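Local coordinates for E3 SUMO-protein ligase SIZ1 (Saccharomyces cerevisiae, PDB 3I2D) that acts as an E3 ligase that attaches SUMO to septins and PCNA, working with the SUMO-conjugating enzyme UBC9 through its SP-RING domain, at residues 73-84 with 196-207; 149-157 with 167-175. One frame throughout, in Å; residues are numbered along the deposited sequence.

Contact 1: residues 73-84 with 196-207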
# COMPACT_ATOMS: atom_id res chain seq x y z
N PHE A 73 3.57 -0.85 1.11
CA PHE A 73 4.14 -2.06 0.50
C PHE A 73 5.45 -1.90 -0.25
O PHE A 73 6.05 -2.88 -0.70
CB PHE A 73 3.10 -2.74 -0.40
CG PHE A 73 1.97 -3.34 0.37
CD1 PHE A 73 0.70 -2.77 0.32
CD2 PHE A 73 2.19 -4.43 1.20
CE1 PHE A 73 -0.33 -3.27 1.09
CE2 PHE A 73 1.16 -4.94 1.99
CZ PHE A 73 -0.10 -4.36 1.94
N TYR A 74 5.90 -0.67 -0.42
CA TYR A 74 7.18 -0.44 -1.04
C TYR A 74 7.69 0.90 -0.54
O TYR A 74 6.91 1.79 -0.19
CB TYR A 74 7.08 -0.52 -2.57
CG TYR A 74 6.13 0.45 -3.23
CD1 TYR A 74 6.39 1.82 -3.24
CD2 TYR A 74 5.00 -0.02 -3.91
CE1 TYR A 74 5.55 2.71 -3.92
CE2 TYR A 74 4.16 0.86 -4.58
CZ TYR A 74 4.44 2.22 -4.58
OH TYR A 74 3.60 3.10 -5.22
N LYS A 75 9.01 1.04 -0.47
CA LYS A 75 9.60 2.26 0.04
C LYS A 75 10.62 2.78 -0.96
O LYS A 75 11.56 2.06 -1.33
CB LYS A 75 10.27 1.96 1.38
CG LYS A 75 10.55 3.16 2.27
CD LYS A 75 10.97 2.71 3.67
CE LYS A 75 9.91 1.79 4.29
NZ LYS A 75 10.20 1.34 5.69
N ILE A 76 10.43 4.01 -1.41
CA ILE A 76 11.35 4.62 -2.37
C ILE A 76 12.66 4.85 -1.64
O ILE A 76 12.72 5.60 -0.66
CB ILE A 76 10.77 5.93 -2.92
CG1 ILE A 76 9.57 5.63 -3.80
CG2 ILE A 76 11.83 6.68 -3.69
CD1 ILE A 76 8.88 6.86 -4.35
N GLN A 77 13.71 4.20 -2.12
CA GLN A 77 15.03 4.28 -1.50
C GLN A 77 16.00 5.19 -2.23
O GLN A 77 16.52 6.14 -1.63
CB GLN A 77 15.63 2.89 -1.44
CG GLN A 77 16.13 2.46 -0.09
CD GLN A 77 16.32 0.96 -0.03
OE1 GLN A 77 17.07 0.39 -0.83
NE2 GLN A 77 15.62 0.31 0.90
N ARG A 78 16.24 4.91 -3.50
CA ARG A 78 17.18 5.71 -4.29
C ARG A 78 16.60 6.12 -5.63
O ARG A 78 15.82 5.38 -6.22
CB ARG A 78 18.45 4.92 -4.58
CG ARG A 78 19.73 5.70 -4.49
CD ARG A 78 20.33 5.59 -3.10
NE ARG A 78 20.36 4.20 -2.63
CZ ARG A 78 20.91 3.19 -3.30
NH1 ARG A 78 21.50 3.39 -4.48
NH2 ARG A 78 20.88 1.96 -2.78
N LEU A 79 17.00 7.28 -6.11
CA LEU A 79 16.56 7.74 -7.41
C LEU A 79 17.69 7.49 -8.40
O LEU A 79 18.82 7.89 -8.15
CB LEU A 79 16.25 9.24 -7.43
CG LEU A 79 15.96 9.72 -8.87
CD1 LEU A 79 14.50 10.11 -9.01
CD2 LEU A 79 16.86 10.88 -9.22
N ILE A 80 17.39 6.81 -9.50
CA ILE A 80 18.39 6.59 -10.55
C ILE A 80 18.21 7.88 -11.37
O ILE A 80 17.33 7.97 -12.23
CB ILE A 80 18.07 5.34 -11.37
CG1 ILE A 80 18.20 4.11 -10.48
CG2 ILE A 80 19.01 5.23 -12.54
CD1 ILE A 80 17.94 2.83 -11.22
N PRO A 81 19.07 8.88 -11.11
CA PRO A 81 19.12 10.22 -11.72
C PRO A 81 18.89 10.30 -13.21
O PRO A 81 18.10 11.13 -13.68
CB PRO A 81 20.49 10.72 -11.31
CG PRO A 81 21.31 9.48 -11.38
CD PRO A 81 20.42 8.48 -10.67
N GLU A 82 19.56 9.44 -13.96
CA GLU A 82 19.44 9.43 -15.41
C GLU A 82 18.04 9.04 -15.90
O GLU A 82 17.64 9.43 -16.99
CB GLU A 82 20.50 8.48 -15.98
CG GLU A 82 21.41 7.88 -14.91
CD GLU A 82 22.78 7.49 -15.44
OE1 GLU A 82 23.55 8.41 -15.82
OE2 GLU A 82 23.09 6.27 -15.48
N LEU A 83 17.30 8.28 -15.10
CA LEU A 83 15.95 7.84 -15.45
C LEU A 83 14.88 8.87 -15.10
O LEU A 83 14.09 8.68 -14.18
CB LEU A 83 15.62 6.53 -14.73
CG LEU A 83 15.43 5.29 -15.60
CD1 LEU A 83 15.06 4.12 -14.71
CD2 LEU A 83 14.34 5.56 -16.61
N VAL A 84 14.88 9.98 -15.82
CA VAL A 84 13.90 11.03 -15.58
C VAL A 84 13.51 11.55 -16.94
O VAL A 84 14.32 12.17 -17.64
CB VAL A 84 14.49 12.15 -14.74
CG1 VAL A 84 13.46 13.26 -14.56
CG2 VAL A 84 14.93 11.59 -13.40
N LYS A 196 5.66 13.49 -15.96
CA LYS A 196 7.07 13.35 -15.66
C LYS A 196 7.27 11.97 -15.06
O LYS A 196 6.50 11.54 -14.20
CB LYS A 196 7.52 14.46 -14.69
CG LYS A 196 9.01 14.69 -14.67
CD LYS A 196 9.35 15.92 -13.85
CE LYS A 196 10.86 16.21 -13.82
NZ LYS A 196 11.43 16.53 -15.16
N LEU A 197 8.29 11.25 -15.52
CA LEU A 197 8.56 9.93 -15.01
C LEU A 197 9.82 9.92 -14.17
O LEU A 197 10.70 10.75 -14.37
CB LEU A 197 8.69 8.93 -16.15
CG LEU A 197 7.40 8.68 -16.95
CD1 LEU A 197 7.01 9.92 -17.74
CD2 LEU A 197 7.63 7.52 -17.88
N PHE A 198 9.90 9.00 -13.21
CA PHE A 198 11.06 8.87 -12.34
C PHE A 198 11.38 7.41 -12.17
O PHE A 198 10.49 6.57 -12.12
CB PHE A 198 10.78 9.44 -10.97
CG PHE A 198 10.45 10.89 -10.96
CD1 PHE A 198 9.18 11.33 -11.31
CD2 PHE A 198 11.39 11.83 -10.57
CE1 PHE A 198 8.85 12.68 -11.27
CE2 PHE A 198 11.08 13.18 -10.53
CZ PHE A 198 9.81 13.60 -10.88
N GLY A 199 12.67 7.10 -12.08
CA GLY A 199 13.10 5.74 -11.88
C GLY A 199 13.60 5.67 -10.46
O GLY A 199 14.45 6.45 -10.06
N TYR A 200 13.05 4.76 -9.67
CA TYR A 200 13.46 4.62 -8.28
C TYR A 200 13.73 3.16 -7.94
O TYR A 200 13.03 2.26 -8.42
CB TYR A 200 12.35 5.07 -7.31
CG TYR A 200 12.06 6.55 -7.24
CD1 TYR A 200 10.80 7.05 -7.59
CD2 TYR A 200 12.99 7.45 -6.73
CE1 TYR A 200 10.48 8.40 -7.42
CE2 TYR A 200 12.68 8.80 -6.55
CZ TYR A 200 11.42 9.26 -6.90
OH TYR A 200 11.10 10.59 -6.71
N ILE A 201 14.76 2.94 -7.12
CA ILE A 201 15.05 1.60 -6.63
C ILE A 201 14.20 1.65 -5.36
O ILE A 201 14.39 2.52 -4.51
CB ILE A 201 16.53 1.41 -6.25
CG1 ILE A 201 17.38 1.23 -7.50
CG2 ILE A 201 16.69 0.16 -5.41
CD1 ILE A 201 18.85 1.10 -7.22
N VAL A 202 13.24 0.74 -5.25
CA VAL A 202 12.37 0.72 -4.08
C VAL A 202 12.54 -0.59 -3.35
O VAL A 202 12.97 -1.60 -3.93
CB VAL A 202 10.87 0.87 -4.47
CG1 VAL A 202 10.66 2.13 -5.32
CG2 VAL A 202 10.41 -0.38 -5.21
N GLU A 203 12.21 -0.57 -2.07
CA GLU A 203 12.31 -1.76 -1.27
C GLU A 203 10.93 -2.36 -1.09
O GLU A 203 10.00 -1.69 -0.63
CB GLU A 203 12.92 -1.46 0.10
CG GLU A 203 13.12 -2.72 0.95
CD GLU A 203 13.67 -2.46 2.34
OE1 GLU A 203 14.83 -2.02 2.45
OE2 GLU A 203 12.92 -2.69 3.32
N MET A 204 10.80 -3.63 -1.46
CA MET A 204 9.55 -4.35 -1.31
C MET A 204 9.31 -4.54 0.17
O MET A 204 10.19 -5.02 0.88
CB MET A 204 9.65 -5.73 -1.95
CG MET A 204 9.93 -5.75 -3.42
SD MET A 204 8.49 -5.25 -4.32
CE MET A 204 8.64 -3.45 -4.21
N ILE A 205 8.14 -4.13 0.66
CA ILE A 205 7.84 -4.37 2.06
C ILE A 205 6.76 -5.42 2.00
O ILE A 205 5.78 -5.31 1.27
CB ILE A 205 7.34 -3.14 2.82
CG1 ILE A 205 8.50 -2.17 3.03
CG2 ILE A 205 6.79 -3.58 4.18
CD1 ILE A 205 8.14 -0.99 3.91
N THR A 206 6.97 -6.45 2.79
CA THR A 206 6.09 -7.58 2.79
C THR A 206 4.89 -7.55 3.75
O THR A 206 4.91 -6.89 4.80
CB THR A 206 6.95 -8.84 3.01
OG1 THR A 206 6.87 -9.64 1.83
CG2 THR A 206 6.54 -9.62 4.23
N PRO A 207 3.80 -8.23 3.37
CA PRO A 207 2.62 -8.27 4.22
C PRO A 207 2.97 -8.72 5.65
O PRO A 207 2.55 -8.09 6.62
CB PRO A 207 1.71 -9.26 3.49
CG PRO A 207 1.99 -8.92 2.04
CD PRO A 207 3.50 -8.72 2.01

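Contact 2: residues 149-157 with 167-175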
# COMPACT_ATOMS: atom_id res chain seq x y z
N ASN A 149 14.67 -2.93 -25.29
CA ASN A 149 13.89 -3.51 -26.37
C ASN A 149 12.79 -4.51 -26.03
O ASN A 149 12.18 -5.09 -26.93
CB ASN A 149 14.84 -4.13 -27.41
CG ASN A 149 14.20 -4.25 -28.78
OD1 ASN A 149 13.75 -3.26 -29.35
ND2 ASN A 149 14.17 -5.47 -29.33
N VAL A 150 12.51 -4.71 -24.74
CA VAL A 150 11.45 -5.64 -24.32
C VAL A 150 10.26 -4.86 -23.76
O VAL A 150 10.43 -3.94 -22.96
CB VAL A 150 11.91 -6.62 -23.22
CG1 VAL A 150 10.87 -7.72 -23.03
CG2 VAL A 150 13.26 -7.21 -23.57
N GLN A 151 9.05 -5.23 -24.18
CA GLN A 151 7.86 -4.55 -23.69
C GLN A 151 7.51 -5.02 -22.29
O GLN A 151 7.42 -6.21 -22.03
CB GLN A 151 6.65 -4.79 -24.60
CG GLN A 151 5.51 -3.83 -24.26
CD GLN A 151 4.17 -4.26 -24.81
OE1 GLN A 151 3.52 -5.16 -24.28
NE2 GLN A 151 3.74 -3.62 -25.90
N ILE A 152 7.30 -4.05 -21.41
CA ILE A 152 6.98 -4.32 -20.02
C ILE A 152 5.47 -4.32 -19.74
O ILE A 152 4.82 -3.28 -19.76
CB ILE A 152 7.66 -3.28 -19.13
CG1 ILE A 152 9.17 -3.47 -19.22
CG2 ILE A 152 7.18 -3.39 -17.70
CD1 ILE A 152 9.94 -2.33 -18.64
N LYS A 153 4.94 -5.51 -19.48
CA LYS A 153 3.52 -5.69 -19.16
C LYS A 153 3.27 -4.90 -17.89
O LYS A 153 4.15 -4.81 -17.04
CB LYS A 153 3.23 -7.18 -18.92
CG LYS A 153 1.78 -7.53 -18.59
CD LYS A 153 1.59 -9.05 -18.50
CE LYS A 153 0.15 -9.43 -18.16
NZ LYS A 153 -0.04 -10.90 -18.12
N ASP A 154 2.09 -4.30 -17.75
CA ASP A 154 1.81 -3.52 -16.55
C ASP A 154 1.50 -4.45 -15.38
O ASP A 154 0.43 -4.38 -14.76
CB ASP A 154 0.64 -2.56 -16.79
CG ASP A 154 0.91 -1.58 -17.94
OD1 ASP A 154 2.00 -0.96 -17.95
OD2 ASP A 154 0.02 -1.42 -18.80
N ASN A 155 2.45 -5.32 -15.07
CA ASN A 155 2.30 -6.29 -13.99
C ASN A 155 3.44 -6.25 -12.96
O ASN A 155 4.60 -6.52 -13.29
CB ASN A 155 2.18 -7.69 -14.58
CG ASN A 155 0.91 -8.40 -14.15
OD1 ASN A 155 0.77 -8.81 -12.99
ND2 ASN A 155 -0.04 -8.53 -15.07
N ILE A 156 3.08 -5.90 -11.72
CA ILE A 156 4.03 -5.86 -10.62
C ILE A 156 3.45 -6.68 -9.48
O ILE A 156 2.36 -7.24 -9.61
CB ILE A 156 4.32 -4.43 -10.14
CG1 ILE A 156 3.01 -3.66 -9.93
CG2 ILE A 156 5.19 -3.73 -11.16
CD1 ILE A 156 3.25 -2.21 -9.55
N ARG A 157 4.18 -6.75 -8.38
CA ARG A 157 3.79 -7.53 -7.22
C ARG A 157 2.30 -7.60 -6.89
O ARG A 157 1.68 -8.67 -7.01
CB ARG A 157 4.54 -7.06 -5.99
CG ARG A 157 4.33 -7.97 -4.81
CD ARG A 157 5.54 -7.98 -3.94
NE ARG A 157 5.38 -7.21 -2.71
CZ ARG A 157 5.12 -5.91 -2.65
NH1 ARG A 157 4.98 -5.19 -3.76
NH2 ARG A 157 5.07 -5.32 -1.47
N LYS A 167 -0.23 2.57 -11.69
CA LYS A 167 0.71 1.91 -10.79
C LYS A 167 2.06 1.88 -11.47
O LYS A 167 2.14 1.81 -12.70
CB LYS A 167 0.25 0.49 -10.44
CG LYS A 167 0.14 -0.47 -11.61
CD LYS A 167 -0.65 -1.71 -11.22
CE LYS A 167 -0.96 -2.60 -12.43
NZ LYS A 167 -1.65 -3.87 -12.05
N PRO A 168 3.14 1.92 -10.68
CA PRO A 168 4.49 1.89 -11.25
C PRO A 168 4.80 0.62 -12.07
O PRO A 168 4.16 -0.42 -11.90
CB PRO A 168 5.38 2.02 -10.02
CG PRO A 168 4.60 1.25 -8.99
CD PRO A 168 3.19 1.76 -9.22
N ALA A 169 5.78 0.73 -12.95
CA ALA A 169 6.18 -0.39 -13.79
C ALA A 169 7.52 -0.97 -13.33
O ALA A 169 8.48 -0.25 -13.12
CB ALA A 169 6.26 0.07 -15.23
N ASP A 170 7.56 -2.29 -13.17
CA ASP A 170 8.75 -3.01 -12.73
C ASP A 170 9.70 -3.22 -13.91
O ASP A 170 9.43 -4.07 -14.76
CB ASP A 170 8.35 -4.38 -12.19
CG ASP A 170 9.39 -4.98 -11.26
OD1 ASP A 170 10.58 -4.64 -11.41
OD2 ASP A 170 9.02 -5.80 -10.38
N LEU A 171 10.80 -2.46 -13.96
CA LEU A 171 11.80 -2.60 -15.04
C LEU A 171 12.83 -3.69 -14.73
O LEU A 171 13.43 -4.27 -15.63
CB LEU A 171 12.60 -1.30 -15.22
CG LEU A 171 11.92 0.05 -15.38
CD1 LEU A 171 12.98 1.13 -15.41
CD2 LEU A 171 11.11 0.06 -16.63
N THR A 172 13.02 -3.95 -13.44
CA THR A 172 13.99 -4.90 -12.92
C THR A 172 14.33 -6.19 -13.66
O THR A 172 15.50 -6.47 -13.90
CB THR A 172 13.65 -5.24 -11.50
OG1 THR A 172 13.13 -4.07 -10.86
CG2 THR A 172 14.89 -5.70 -10.77
N PRO A 173 13.32 -7.00 -14.01
CA PRO A 173 13.65 -8.24 -14.71
C PRO A 173 14.23 -8.08 -16.12
O PRO A 173 14.57 -9.07 -16.76
CB PRO A 173 12.32 -9.00 -14.72
CG PRO A 173 11.31 -7.91 -14.75
CD PRO A 173 11.88 -6.92 -13.73
N HIS A 174 14.35 -6.85 -16.60
CA HIS A 174 14.87 -6.62 -17.96
C HIS A 174 16.12 -5.77 -18.00
O HIS A 174 16.53 -5.31 -19.07
CB HIS A 174 13.79 -5.98 -18.83
CG HIS A 174 12.50 -6.73 -18.81
ND1 HIS A 174 12.35 -7.97 -19.40
CD2 HIS A 174 11.32 -6.46 -18.19
CE1 HIS A 174 11.14 -8.43 -19.14
NE2 HIS A 174 10.50 -7.54 -18.40
N LEU A 175 16.73 -5.54 -16.84
CA LEU A 175 17.96 -4.76 -16.81
C LEU A 175 19.05 -5.63 -17.44
O LEU A 175 18.95 -6.87 -17.42
CB LEU A 175 18.35 -4.43 -15.37
CG LEU A 175 17.62 -3.29 -14.66
CD1 LEU A 175 18.09 -3.22 -13.22
CD2 LEU A 175 17.88 -1.97 -15.36
O HOH W 1 0.14 -6.04 -11.04
O HOH W 2 7.28 -6.06 -8.36

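Contact 1: residues 73-84 with 196-207
The carbonyl oxygen of Ile201 is gripped by two successive amides, Gln77 N at 3.0 Å and Arg78 N at 3.2 Å, both lying in its carbonyl plane. This is a classic beta bulge, and it shifts the register by one residue where the outermost strand 74-80 pairs antiparallel with strand 196-204 in the PINIT domain. Ile201 N returns a bond to Arg78 O (2.8 Å), closing the bulge, while Lys75 and Glu203 form a hydrogen-bonded pair before it. On the sheet face shared by Ile76, Leu79 and Tyr200, the tyrosine ring receives two aliphatic neighbours. Ile76 CG2 sits over one ring face, 3.6 Å from the centroid, in a CH-pi contact; chi1 of -69° sets Ile76 CG1 anti to the carbonyl carbon, where it meets Val202 CG1, and turns CG2 to the ring. Leu79 CD1 comes obliquely against Tyr200 CE2. Replacing Tyr200 with an alanine would probably leave Ile76 CG2 and Leu79 CD1 without the ring they share, opening a gap between them. On the reverse face, Arg78 is salt-bridged to Asp106 of helix 104-111. Nearby, Gln77 NE2 makes a weak bond to Glu203 OE1 at 2.9 Å, the amide and carboxylate planes turned 80° apart.

Contact 2: residues 149-157 with 167-175
Ile152 and Ile156 carry the packing of 149-157 against 167-175, where the edges of the PINIT domain's two antiparallel sheets meet: strand 150-151 borders one and strand 169-170 the other. Apolar side chains and bridging water make much of the contact. From CB, Ile156 forks into two arms. Its CG2 lies against Asp170 CB, whereas CG1, placed between the backbone N and the carbonyl carbon (chi1 49°), leads the other arm toward Pro168. CD1, at the tip, lies by Pro168 O and touches Pro168 CG (3.8 Å) and Lys167 CG, the proline ring lying across the isoleucine. Ile152 is forked too: CG1 lies beside His174 CD2, CG2 turns to Asp170 O and CD1 meets Leu171 CD2. Farther along, Val150 CG1 approaches His174 ND1 at 3.9 Å. Polar groups are joined through water: one molecule accepts from both Ile156 N and Lys167 NZ, whose ammonium also bonds to Phe159 O. Asp170 uses both oxygens, since OD1 takes the hydroxyl of Thr172 and OD2 is salt-bridged to Arg118. That second oxygen also accepts, at 2.7 Å, from a water that in turn receives Arg157 N at 3.2 Å.

How the contacts relate
Both contacts belong to the PINIT domain, away from the zinc site of the SP-RING, and their centres lie about 13 Å apart. Along the chain, contact 2 is nested within the loop closed by contact 1: 73-84 comes first, then 149-157 and 167-175, and finally 196-207. Both contacts reach one four-stranded antiparallel sheet, ordered 74-90, 195-204, 117-125, 169-170, which sets contact 1 at one border and 169-170 at the other; 150-151 edges the second sheet. They also touch directly. Arg157 NH2 probably hydrogen-bonds to Ile205 O at 2.8 Å, and Leu83 CD1 packs against Leu171 CD1. Segments far apart in sequence thus meet within the PINIT domain.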